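Local coordinates for cytochrome P450 reductase (Amycolatopsis methanolica 239, PDB 5OGX), which passes electrons from NADH, through FAD and a 2Fe-2S cluster, to a cytochrome P450 that O-demethylates guaiacol and other lignin-derived aromatics, at residues R118-L124 with K159-V165; T106-V110 with L182-D186; T286-V290 with A316-M322. All coordinates share one frame; numbering follows the deposited sequence.

Contact 1. Residues R118-L124 with K159-V165; sequences RRVLLGL and KVLELHV. With FAD (flavin-adenine dinucleotide), chain B.
The R119 guanidinium and the H164 ring meet one carboxylate oxygen of E162 from opposite faces of its plane. H164 NE2 donates in its own ring plane to E162 OE2, 2.9 Å away and nearly straight at 173°. R119 NH1, also 2.9 Å from E162 OE2, forms a more bent salt bridge: the oxygen lies at the edge of the guanidinium, near its plane, while the nitrogen reaches the anti side, tilted out of the carboxylate plane. The guanidinium and imidazole planes stand 83° apart. A bend at chi3 (-44°) turns the long R119 chain back to this oxygen, to which R255 adds a second salt bridge; D252 holds R119 NH2, and Y251 OH bonds H164 ND1.

Beneath this polar face, strands 118-124 and 160-165 pair antiparallel, with L163 N 2.9 Å from V120 O and L161 N 2.7 Å from L122 O. V120, L122, L161, L163 and V165 turn to the other face, where branched aliphatic chains suit the barrel interior; L124 CD1 lies 3.9 Å from L161 CD2.

The H164 side chain is held by E162 and Y251, while its backbone serves the cofactor: FAD N3 donates to H164 O over 2.7 Å. The positive groups around E162 would favour its ionised form, and the bonded network fixes the histidine's rotation beside the flavin-binding carbonyl.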
loop_
_atom_site.group_PDB
_atom_site.type_symbol
_atom_site.label_atom_id
_atom_site.label_comp_id
_atom_site.label_asym_id
_atom_site.label_seq_id
_atom_site.Cartn_x
_atom_site.Cartn_y
_atom_site.Cartn_z
ATOM N N ARG A 118 9.219 10.937 -9.572
ATOM C CA ARG A 118 10.276 10.085 -10.091
ATOM C C ARG A 118 9.840 8.628 -10.127
ATOM O O ARG A 118 9.145 8.151 -9.223
ATOM C CB ARG A 118 11.538 10.202 -9.253
ATOM C CG ARG A 118 12.372 11.391 -9.663
ATOM C CD ARG A 118 13.632 11.550 -8.841
ATOM N NE ARG A 118 14.540 12.423 -9.579
ATOM C CZ ARG A 118 15.848 12.531 -9.375
ATOM N NH1 ARG A 118 16.454 11.820 -8.429
ATOM N NH2 ARG A 118 16.551 13.366 -10.133
ATOM N N ARG A 119 10.281 7.924 -11.162
ATOM C CA ARG A 119 10.208 6.472 -11.206
ATOM C C ARG A 119 11.537 5.918 -10.718
ATOM O O ARG A 119 12.601 6.399 -11.115
ATOM C CB ARG A 119 9.914 5.963 -12.621
ATOM C CG ARG A 119 9.349 4.534 -12.647
ATOM C CD ARG A 119 9.402 3.896 -14.035
ATOM N NE ARG A 119 8.977 4.811 -15.098
ATOM C CZ ARG A 119 7.708 5.046 -15.428
ATOM N NH1 ARG A 119 6.708 4.439 -14.780
ATOM N NH2 ARG A 119 7.438 5.895 -16.410
ATOM N N VAL A 120 11.479 4.922 -9.849
ATOM C CA VAL A 120 12.678 4.247 -9.379
ATOM C C VAL A 120 12.534 2.767 -9.689
ATOM O O VAL A 120 11.543 2.141 -9.300
ATOM C CB VAL A 120 12.907 4.478 -7.876
ATOM C CG1 VAL A 120 14.086 3.665 -7.404
ATOM C CG2 VAL A 120 13.090 5.972 -7.582
ATOM N N LEU A 121 13.511 2.211 -10.395
ATOM C CA LEU A 121 13.539 0.786 -10.698
ATOM C C LEU A 121 14.632 0.152 -9.853
ATOM O O LEU A 121 15.794 0.557 -9.941
ATOM C CB LEU A 121 13.793 0.535 -12.185
ATOM C CG LEU A 121 12.755 1.096 -13.147
ATOM C CD1 LEU A 121 13.092 0.673 -14.574
ATOM C CD2 LEU A 121 11.342 0.649 -12.761
ATOM N N LEU A 122 14.260 -0.827 -9.032
ATOM C CA LEU A 122 15.191 -1.510 -8.141
ATOM C C LEU A 122 15.347 -2.953 -8.597
ATOM O O LEU A 122 14.378 -3.720 -8.575
ATOM C CB LEU A 122 14.696 -1.479 -6.692
ATOM C CG LEU A 122 14.495 -0.139 -5.990
ATOM C CD1 LEU A 122 14.071 -0.407 -4.548
ATOM C CD2 LEU A 122 15.787 0.680 -6.055
ATOM N N GLY A 123 16.557 -3.317 -9.010
ATOM C CA GLY A 123 16.819 -4.687 -9.408
ATOM C C GLY A 123 17.142 -5.549 -8.200
ATOM O O GLY A 123 17.848 -5.133 -7.284
ATOM N N LEU A 124 16.605 -6.766 -8.208
ATOM C CA LEU A 124 16.755 -7.696 -7.101
ATOM C C LEU A 124 17.674 -8.846 -7.484
ATOM O O LEU A 124 17.686 -9.299 -8.632
ATOM C CB LEU A 124 15.402 -8.266 -6.672
ATOM C CG LEU A 124 14.407 -7.231 -6.171
ATOM C CD1 LEU A 124 13.143 -7.945 -5.696
ATOM C CD2 LEU A 124 15.012 -6.396 -5.050
ATOM N N LYS A 159 11.587 -9.301 -10.546
ATOM C CA LYS A 159 13.008 -9.031 -10.386
ATOM C C LYS A 159 13.370 -7.559 -10.444
ATOM O O LYS A 159 14.501 -7.205 -10.090
ATOM C CB LYS A 159 13.816 -9.781 -11.459
ATOM C CG LYS A 159 13.920 -11.271 -11.213
ATOM C CD LYS A 159 15.096 -11.588 -10.310
ATOM C CE LYS A 159 16.369 -11.762 -11.120
ATOM N NZ LYS A 159 17.579 -11.644 -10.273
ATOM N N VAL A 160 12.466 -6.691 -10.880
ATOM C CA VAL A 160 12.733 -5.261 -10.952
ATOM C C VAL A 160 11.533 -4.564 -10.336
ATOM O O VAL A 160 10.442 -4.568 -10.924
ATOM C CB VAL A 160 12.966 -4.781 -12.390
ATOM C CG1 VAL A 160 13.163 -3.271 -12.408
ATOM C CG2 VAL A 160 14.175 -5.497 -13.019
ATOM N N LEU A 161 11.719 -3.982 -9.155
ATOM C CA LEU A 161 10.619 -3.312 -8.473
ATOM C C LEU A 161 10.448 -1.902 -9.025
ATOM O O LEU A 161 11.427 -1.195 -9.264
ATOM C CB LEU A 161 10.878 -3.269 -6.964
ATOM C CG LEU A 161 11.206 -4.611 -6.295
ATOM C CD1 LEU A 161 11.442 -4.403 -4.792
ATOM C CD2 LEU A 161 10.112 -5.670 -6.521
ATOM N N GLU A 162 9.197 -1.501 -9.243
ATOM C CA GLU A 162 8.883 -0.190 -9.811
ATOM C C GLU A 162 8.189 0.659 -8.756
ATOM O O GLU A 162 7.092 0.310 -8.306
ATOM C CB GLU A 162 7.995 -0.314 -11.053
ATOM C CG GLU A 162 7.607 1.036 -11.640
ATOM C CD GLU A 162 6.645 0.912 -12.811
ATOM O OE1 GLU A 162 6.335 -0.228 -13.185
ATOM O OE2 GLU A 162 6.205 1.953 -13.339
ATOM N N LEU A 163 8.805 1.791 -8.401
ATOM C CA LEU A 163 8.247 2.733 -7.436
ATOM C C LEU A 163 7.949 4.056 -8.129
ATOM O O LEU A 163 8.679 4.474 -9.038
ATOM C CB LEU A 163 9.228 2.985 -6.266
ATOM C CG LEU A 163 9.917 1.752 -5.687
ATOM C CD1 LEU A 163 10.927 2.157 -4.601
ATOM C CD2 LEU A 163 8.882 0.808 -5.116
ATOM N N HIS A 164 6.880 4.724 -7.686
ATOM C CA HIS A 164 6.554 6.086 -8.115
ATOM C C HIS A 164 6.640 6.984 -6.894
ATOM O O HIS A 164 5.849 6.832 -5.962
ATOM C CB HIS A 164 5.144 6.179 -8.717
ATOM C CG HIS A 164 4.904 5.243 -9.858
ATOM N ND1 HIS A 164 3.657 5.073 -10.419
ATOM C CD2 HIS A 164 5.744 4.429 -10.545
ATOM C CE1 HIS A 164 3.738 4.194 -11.404
ATOM N NE2 HIS A 164 4.992 3.791 -11.505
ATOM N N VAL A 165 7.581 7.922 -6.902
ATOM C CA VAL A 165 7.918 8.704 -5.718
ATOM C C VAL A 165 7.552 10.163 -5.949
ATOM O O VAL A 165 8.018 10.778 -6.913
ATOM C CB VAL A 165 9.412 8.574 -5.386
ATOM C CG1 VAL A 165 9.721 9.285 -4.068
ATOM C CG2 VAL A 165 9.802 7.102 -5.318
HETATM P PA FAD B . 9.243 13.420 5.789
HETATM O O1A FAD B . 10.639 13.844 6.177
HETATM O O2A FAD B . 8.711 12.251 6.582
HETATM O O5B FAD B . 8.183 14.673 5.958
HETATM C C5B FAD B . 8.654 15.996 5.833
HETATM C C4B FAD B . 7.523 16.941 6.332
HETATM O O4B FAD B . 6.551 16.958 5.461
HETATM C C3B FAD B . 6.908 16.394 7.631
HETATM O O3B FAD B . 6.571 17.435 8.433
HETATM C C2B FAD B . 5.666 15.604 7.154
HETATM O O2B FAD B . 4.644 15.477 8.236
HETATM C C1B FAD B . 5.240 16.282 6.121
HETATM N N9A FAD B . 4.723 15.427 5.085
HETATM C C8A FAD B . 4.961 14.117 4.937
HETATM N N7A FAD B . 4.319 13.706 3.835
HETATM C C5A FAD B . 3.698 14.773 3.301
HETATM C C6A FAD B . 2.913 14.900 2.179
HETATM N N6A FAD B . 2.403 14.059 1.112
HETATM N N1A FAD B . 2.408 16.083 1.853
HETATM C C2A FAD B . 2.662 17.167 2.628
HETATM N N3A FAD B . 3.437 17.050 3.736
HETATM C C4A FAD B . 3.951 15.840 4.063
HETATM N N1 FAD B . 4.906 7.965 -1.162
HETATM C C2 FAD B . 5.165 7.988 -2.597
HETATM O O2 FAD B . 5.614 8.959 -3.106
HETATM N N3 FAD B . 4.885 6.787 -3.398
HETATM C C4 FAD B . 4.341 5.588 -2.841
HETATM O O4 FAD B . 4.114 4.645 -3.522
HETATM C C4X FAD B . 4.062 5.601 -1.372
HETATM N N5 FAD B . 3.543 4.410 -0.773
HETATM C C5X FAD B . 3.263 4.444 0.660
HETATM C C6 FAD B . 2.696 3.303 1.236
HETATM C C7 FAD B . 2.437 3.350 2.608
HETATM C C7M FAD B . 1.844 2.020 3.070
HETATM C C8 FAD B . 2.729 4.482 3.366
HETATM C C8M FAD B . 2.421 4.435 4.857
HETATM C C9 FAD B . 3.281 5.619 2.786
HETATM C C9A FAD B . 3.535 5.588 1.429
HETATM N N10 FAD B . 4.122 6.797 0.826
HETATM C C10 FAD B . 4.355 6.776 -0.580
HETATM C "C1'" FAD B . 4.484 7.968 1.643
HETATM C "C2'" FAD B . 6.045 7.759 1.841
HETATM O "O2'" FAD B . 6.383 6.585 2.569
HETATM C "C3'" FAD B . 6.757 8.928 2.557
HETATM O "O3'" FAD B . 6.014 9.254 3.697
HETATM C "C4'" FAD B . 6.866 10.165 1.646
HETATM O "O4'" FAD B . 7.666 9.870 0.532
HETATM C "C5'" FAD B . 7.488 11.359 2.402
HETATM O "O5'" FAD B . 8.638 10.920 3.098
HETATM P P FAD B . 9.865 11.977 3.363
HETATM O O1P FAD B . 10.880 11.283 4.229
HETATM O O2P FAD B . 10.375 12.555 2.064
HETATM O O3P FAD B . 9.160 13.213 4.174
#

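Contact 2. Residues T106-V110 with L182-D186; sequences TVLEV and LAAGD. Unlike the reference sequence in segment 182-186: A183 (reference Thr).
V107, a buried residue of strand 101-114, meets the loop 182-186 beside a classic beta bulge in the antiparallel barrel of the FAD-binding domain: the following pair, L108 and E109, both face L121 of the neighbouring strand. On its loop side, V107 meets a type II turn running from A183 to D186. V107 N donates to D186 O (2.8 Å) and V107 O accepts from G185 N (2.8 Å), so both polar atoms of this one residue are used by the turn. G185 fits its corner because, at a phi of 96°, any side chain would be jammed against the preceding carbonyl.

The V107 side chain points toward the loop. Its CG2, anti to the carbonyl carbon, lies 3.7 Å from L182 CD1, while V107 CB is 3.5 Å from A183 O. A beta-branched residue suits the place, filling two directions at once while keeping to an extended backbone.

L182 also carries the contact further along the strand. Its CD2 approaches V110 CB at 4.2 Å, so the leucine's two methyls reach two valines that flank the bulge. L182 also rests on V120, which joins the loop to the apolar layer of the sheet, where V107 meets L122 and V188, just before strand 187-194 begins. V110 holds CG1 between its backbone N and carbonyl carbon (chi1 47°), which puts CG1 near L182 O.

The turn is braced from within by its aspartate: A183 N donates to D186 OD2 over 2.8 Å, approaching from above the carboxylate plane.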
loop_
_atom_site.group_PDB
_atom_site.type_symbol
_atom_site.label_atom_id
_atom_site.label_comp_id
_atom_site.label_asym_id
_atom_site.label_seq_id
_atom_site.Cartn_x
_atom_site.Cartn_y
_atom_site.Cartn_z
ATOM N N THR A 106 19.335 -3.063 -6.055
ATOM C CA THR A 106 20.257 -2.145 -6.717
ATOM C C THR A 106 19.478 -1.226 -7.645
ATOM O O THR A 106 18.624 -1.689 -8.408
ATOM C CB THR A 106 21.334 -2.909 -7.516
ATOM O OG1 THR A 106 22.008 -3.833 -6.652
ATOM C CG2 THR A 106 22.352 -1.940 -8.101
ATOM N N VAL A 107 19.759 0.073 -7.578
ATOM C CA VAL A 107 19.057 1.014 -8.445
ATOM C C VAL A 107 19.456 0.736 -9.887
ATOM O O VAL A 107 20.636 0.817 -10.251
ATOM C CB VAL A 107 19.360 2.468 -8.058
ATOM C CG1 VAL A 107 18.641 3.416 -9.009
ATOM C CG2 VAL A 107 18.945 2.743 -6.613
ATOM N N LEU A 108 18.471 0.388 -10.713
ATOM C CA LEU A 108 18.693 0.237 -12.145
ATOM C C LEU A 108 18.409 1.518 -12.908
ATOM O O LEU A 108 19.104 1.814 -13.889
ATOM C CB LEU A 108 17.826 -0.893 -12.697
ATOM C CG LEU A 108 18.112 -2.274 -12.114
ATOM C CD1 LEU A 108 17.282 -3.330 -12.828
ATOM C CD2 LEU A 108 19.600 -2.609 -12.171
ATOM N N GLU A 109 17.428 2.299 -12.473
ATOM C CA GLU A 109 17.105 3.556 -13.132
ATOM C C GLU A 109 16.389 4.463 -12.148
ATOM O O GLU A 109 15.620 3.989 -11.303
ATOM C CB GLU A 109 16.225 3.337 -14.367
ATOM C CG GLU A 109 15.782 4.634 -15.039
ATOM C CD GLU A 109 15.154 4.410 -16.399
ATOM O OE1 GLU A 109 14.309 3.503 -16.522
ATOM O OE2 GLU A 109 15.516 5.139 -17.349
ATOM N N VAL A 110 16.659 5.760 -12.251
ATOM C CA VAL A 110 15.868 6.787 -11.587
ATOM C C VAL A 110 15.574 7.855 -12.629
ATOM O O VAL A 110 16.497 8.380 -13.269
ATOM C CB VAL A 110 16.572 7.369 -10.346
ATOM C CG1 VAL A 110 18.010 7.720 -10.642
ATOM C CG2 VAL A 110 15.815 8.581 -9.826
ATOM N N LEU A 182 20.307 9.788 -5.037
ATOM C CA LEU A 182 20.092 8.449 -5.574
ATOM C C LEU A 182 20.589 8.367 -7.009
ATOM O O LEU A 182 20.328 9.258 -7.823
ATOM C CB LEU A 182 18.605 8.085 -5.515
ATOM C CG LEU A 182 18.270 6.617 -5.786
ATOM C CD1 LEU A 182 18.535 5.783 -4.541
ATOM C CD2 LEU A 182 16.813 6.453 -6.234
ATOM N N ALA A 183 21.311 7.292 -7.314
ATOM C CA ALA A 183 21.864 7.113 -8.648
ATOM C C ALA A 183 21.883 5.631 -8.990
ATOM O O ALA A 183 21.975 4.776 -8.103
ATOM C CB ALA A 183 23.278 7.696 -8.756
ATOM N N ALA A 184 21.807 5.339 -10.290
ATOM C CA ALA A 184 21.950 3.970 -10.769
ATOM C C ALA A 184 23.209 3.329 -10.201
ATOM O O ALA A 184 24.280 3.941 -10.165
ATOM C CB ALA A 184 21.993 3.945 -12.299
ATOM N N GLY A 185 23.067 2.085 -9.741
ATOM C CA GLY A 185 24.150 1.348 -9.134
ATOM C C GLY A 185 24.181 1.404 -7.620
ATOM O O GLY A 185 24.866 0.579 -6.999
ATOM N N ASP A 186 23.464 2.348 -7.007
ATOM C CA ASP A 186 23.372 2.374 -5.551
ATOM C C ASP A 186 22.695 1.114 -5.027
ATOM O O ASP A 186 21.675 0.673 -5.563
ATOM C CB ASP A 186 22.573 3.585 -5.067
ATOM C CG ASP A 186 23.258 4.899 -5.330
ATOM O OD1 ASP A 186 24.485 4.907 -5.575
ATOM O OD2 ASP A 186 22.558 5.935 -5.240
#

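Contact 3. Residues T286-V290 with A316-M322; sequences TDAFV and AFKRRRM
F317 O, in the residue whose ring meets F289 across the contact, accepts M322 N at 3.1 Å and, weakly, R320 N. With R321 N bonded to K318 O, this is a Schellman motif that ends helix 307-319: R321, with positive phi, is the C-prime residue, and the chain then turns M322 back toward the helix 285-292.

The contact itself has no hydrogen bond and rests on apolar surfaces. F289 CD2 lies 3.6 Å from F317 CE1, the two rings set obliquely with planes 73° apart. The M322 chain, bent at chi3 (-61°), brings its CE over one face of the F317 ring, offset toward the rim, and within 3.8 Å of F289 CE2. A flexible thioether suits this place, since one methyl can fit the corner between two aromatic rings. Where the helices come near each other T286 turns its methyl, not its hydroxyl, across: T286 CG2 is 3.6 Å from A316 CB, and alanine's small side chain leaves room for the approach.

Nearer the helix end, at R320, one of two modelled conformers of V290 sets CG1, with less certainty, over the centre of the guanidinium, 3.5 Å from R320 CZ. R320 NH1 keeps its hydrogen bond to P294 O, so the arginine offers its flat, poorly hydrated face to the valine while its N-H groups point outward in the plane.

Both helices lie on the same face of the parallel NAD-binding sheet. F289 and F317 share V211 of strand 210-215, T286 and F317 share L303 of strand 300-305, and F317 and M322 reach I327 of strand 327-331.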
loop_
_atom_site.group_PDB
_atom_site.type_symbol
_atom_site.label_atom_id
_atom_site.label_comp_id
_atom_site.label_asym_id
_atom_site.label_seq_id
_atom_site.Cartn_x
_atom_site.Cartn_y
_atom_site.Cartn_z
ATOM N N THR A 286 -12.573 11.563 -6.546
ATOM C CA THR A 286 -13.778 10.877 -6.109
ATOM C C THR A 286 -15.030 11.539 -6.674
ATOM O O THR A 286 -15.986 10.851 -7.049
ATOM C CB THR A 286 -13.797 10.823 -4.586
ATOM O OG1 THR A 286 -12.645 10.071 -4.178
ATOM C CG2 THR A 286 -15.042 10.130 -4.094
ATOM N N ASP A 287 -15.026 12.870 -6.787
ATOM C CA ASP A 287 -16.165 13.570 -7.380
ATOM C C ASP A 287 -16.413 13.133 -8.820
ATOM O O ASP A 287 -17.566 13.030 -9.253
ATOM C CB ASP A 287 -15.935 15.082 -7.337
ATOM C CG ASP A 287 -15.763 15.615 -5.927
ATOM O OD1 ASP A 287 -16.068 14.884 -4.960
ATOM O OD2 ASP A 287 -15.338 16.783 -5.787
ATOM N N ALA A 288 -15.350 12.897 -9.587
ATOM C CA ALA A 288 -15.524 12.521 -10.987
ATOM C C ALA A 288 -16.144 11.135 -11.122
ATOM O O ALA A 288 -16.965 10.901 -12.015
ATOM C CB ALA A 288 -14.187 12.580 -11.727
ATOM N N PHE A 289 -15.758 10.194 -10.256
ATOM C CA PHE A 289 -16.383 8.879 -10.309
ATOM C C PHE A 289 -17.865 8.970 -9.988
ATOM O O PHE A 289 -18.698 8.383 -10.686
ATOM C CB PHE A 289 -15.699 7.910 -9.343
ATOM C CG PHE A 289 -16.492 6.657 -9.091
ATOM C CD1 PHE A 289 -16.598 5.683 -10.071
ATOM C CD2 PHE A 289 -17.091 6.431 -7.852
ATOM C CE1 PHE A 289 -17.297 4.525 -9.854
ATOM C CE2 PHE A 289 -17.810 5.263 -7.619
ATOM C CZ PHE A 289 -17.910 4.308 -8.619
ATOM N N VAL A 290 -18.205 9.694 -8.915
ATOM C CA VAL A 290 -19.601 9.863 -8.528
ATOM C C VAL A 290 -20.406 10.450 -9.680
ATOM O O VAL A 290 -21.557 10.065 -9.917
ATOM C CB VAL A 290 -19.695 10.732 -7.261
ATOM C CG1 VAL A 290 -21.142 11.066 -6.953
ATOM C CG2 VAL A 290 -19.037 10.020 -6.079
ATOM N N ALA A 316 -17.575 8.994 0.665
ATOM C CA ALA A 316 -18.330 9.316 -0.541
ATOM C C ALA A 316 -18.809 8.053 -1.246
ATOM O O ALA A 316 -19.963 7.991 -1.693
ATOM C CB ALA A 316 -17.485 10.164 -1.488
ATOM N N PHE A 317 -17.932 7.052 -1.380
ATOM C CA PHE A 317 -18.358 5.761 -1.921
ATOM C C PHE A 317 -19.562 5.220 -1.152
ATOM O O PHE A 317 -20.544 4.754 -1.741
ATOM C CB PHE A 317 -17.214 4.749 -1.845
ATOM C CG PHE A 317 -16.123 4.924 -2.872
ATOM C CD1 PHE A 317 -16.210 5.863 -3.881
ATOM C CD2 PHE A 317 -15.002 4.104 -2.811
ATOM C CE1 PHE A 317 -15.190 5.985 -4.822
ATOM C CE2 PHE A 317 -13.994 4.211 -3.750
ATOM C CZ PHE A 317 -14.089 5.155 -4.745
ATOM N N LYS A 318 -19.500 5.266 0.181
ATOM C CA LYS A 318 -20.568 4.655 0.971
ATOM C C LYS A 318 -21.876 5.418 0.820
ATOM O O LYS A 318 -22.953 4.814 0.803
ATOM C CB LYS A 318 -20.162 4.576 2.445
ATOM C CG LYS A 318 -19.159 3.489 2.753
ATOM C CD LYS A 318 -18.680 3.587 4.210
ATOM C CE LYS A 318 -17.647 2.512 4.532
ATOM N NZ LYS A 318 -17.393 2.404 6.008
ATOM N N ARG A 319 -21.805 6.743 0.690
ATOM C CA ARG A 319 -23.024 7.530 0.532
ATOM C C ARG A 319 -23.729 7.214 -0.779
ATOM O O ARG A 319 -24.950 7.389 -0.884
ATOM C CB ARG A 319 -22.705 9.019 0.617
ATOM C CG ARG A 319 -22.221 9.452 1.990
ATOM C CD ARG A 319 -22.105 10.965 2.089
ATOM N NE ARG A 319 -21.812 11.586 0.801
ATOM C CZ ARG A 319 -20.619 12.054 0.452
ATOM N NH1 ARG A 319 -20.454 12.595 -0.742
ATOM N NH2 ARG A 319 -19.594 11.975 1.296
ATOM N N ARG A 320 -22.984 6.756 -1.785
ATOM C CA ARG A 320 -23.560 6.310 -3.044
ATOM C C ARG A 320 -23.807 4.807 -3.054
ATOM O O ARG A 320 -23.965 4.216 -4.130
ATOM C CB ARG A 320 -22.661 6.730 -4.209
ATOM C CG ARG A 320 -22.594 8.248 -4.418
ATOM C CD ARG A 320 -23.960 8.882 -4.184
ATOM N NE ARG A 320 -24.027 10.288 -4.578
ATOM C CZ ARG A 320 -24.400 10.710 -5.781
ATOM N NH1 ARG A 320 -24.731 9.837 -6.721
ATOM N NH2 ARG A 320 -24.441 12.011 -6.047
ATOM N N ARG A 321 -23.824 4.189 -1.871
ATOM C CA ARG A 321 -24.330 2.852 -1.609
ATOM C C ARG A 321 -23.385 1.763 -2.092
ATOM O O ARG A 321 -23.802 0.614 -2.270
ATOM C CB ARG A 321 -25.740 2.674 -2.187
ATOM C CG ARG A 321 -26.758 3.549 -1.432
ATOM C CD ARG A 321 -28.087 3.688 -2.165
ATOM N NE ARG A 321 -28.897 2.485 -2.014
ATOM C CZ ARG A 321 -29.193 1.672 -3.020
ATOM N NH1 ARG A 321 -28.744 1.946 -4.237
ATOM N NH2 ARG A 321 -29.936 0.591 -2.811
ATOM N N MET A 322 -22.098 2.079 -2.238
ATOM C CA MET A 322 -21.106 1.026 -2.419
ATOM C C MET A 322 -20.946 0.274 -1.099
ATOM O O MET A 322 -20.959 0.879 -0.022
ATOM C CB MET A 322 -19.776 1.634 -2.891
ATOM C CG MET A 322 -18.749 0.623 -3.334
ATOM S SD MET A 322 -17.146 1.286 -3.744
ATOM C CE MET A 322 -17.593 2.399 -5.101
#

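Contacts 1 and 2 belong to the antiparallel barrel of the FAD-binding domain, their centres about 9 Å apart, and are joined where strands 101-114 and 117-124 run side by side: G123 N lies 2.7 Å from T106 O, a probable hydrogen bond. Along the chain, both segments of contact 1 fall between those of contact 2, so the loop 182-186 returns to the first of these strands after the flavin-contacting strand 160-166 in sequence. Contact 3 comes later, in the parallel-sheet NAD-binding domain, with its centre about 32 Å from that of contact 1 and about 40 Å from that of contact 2, across the centre of the chain. Together they lie in the two domains that hold FAD and, as in this family, probably NADH.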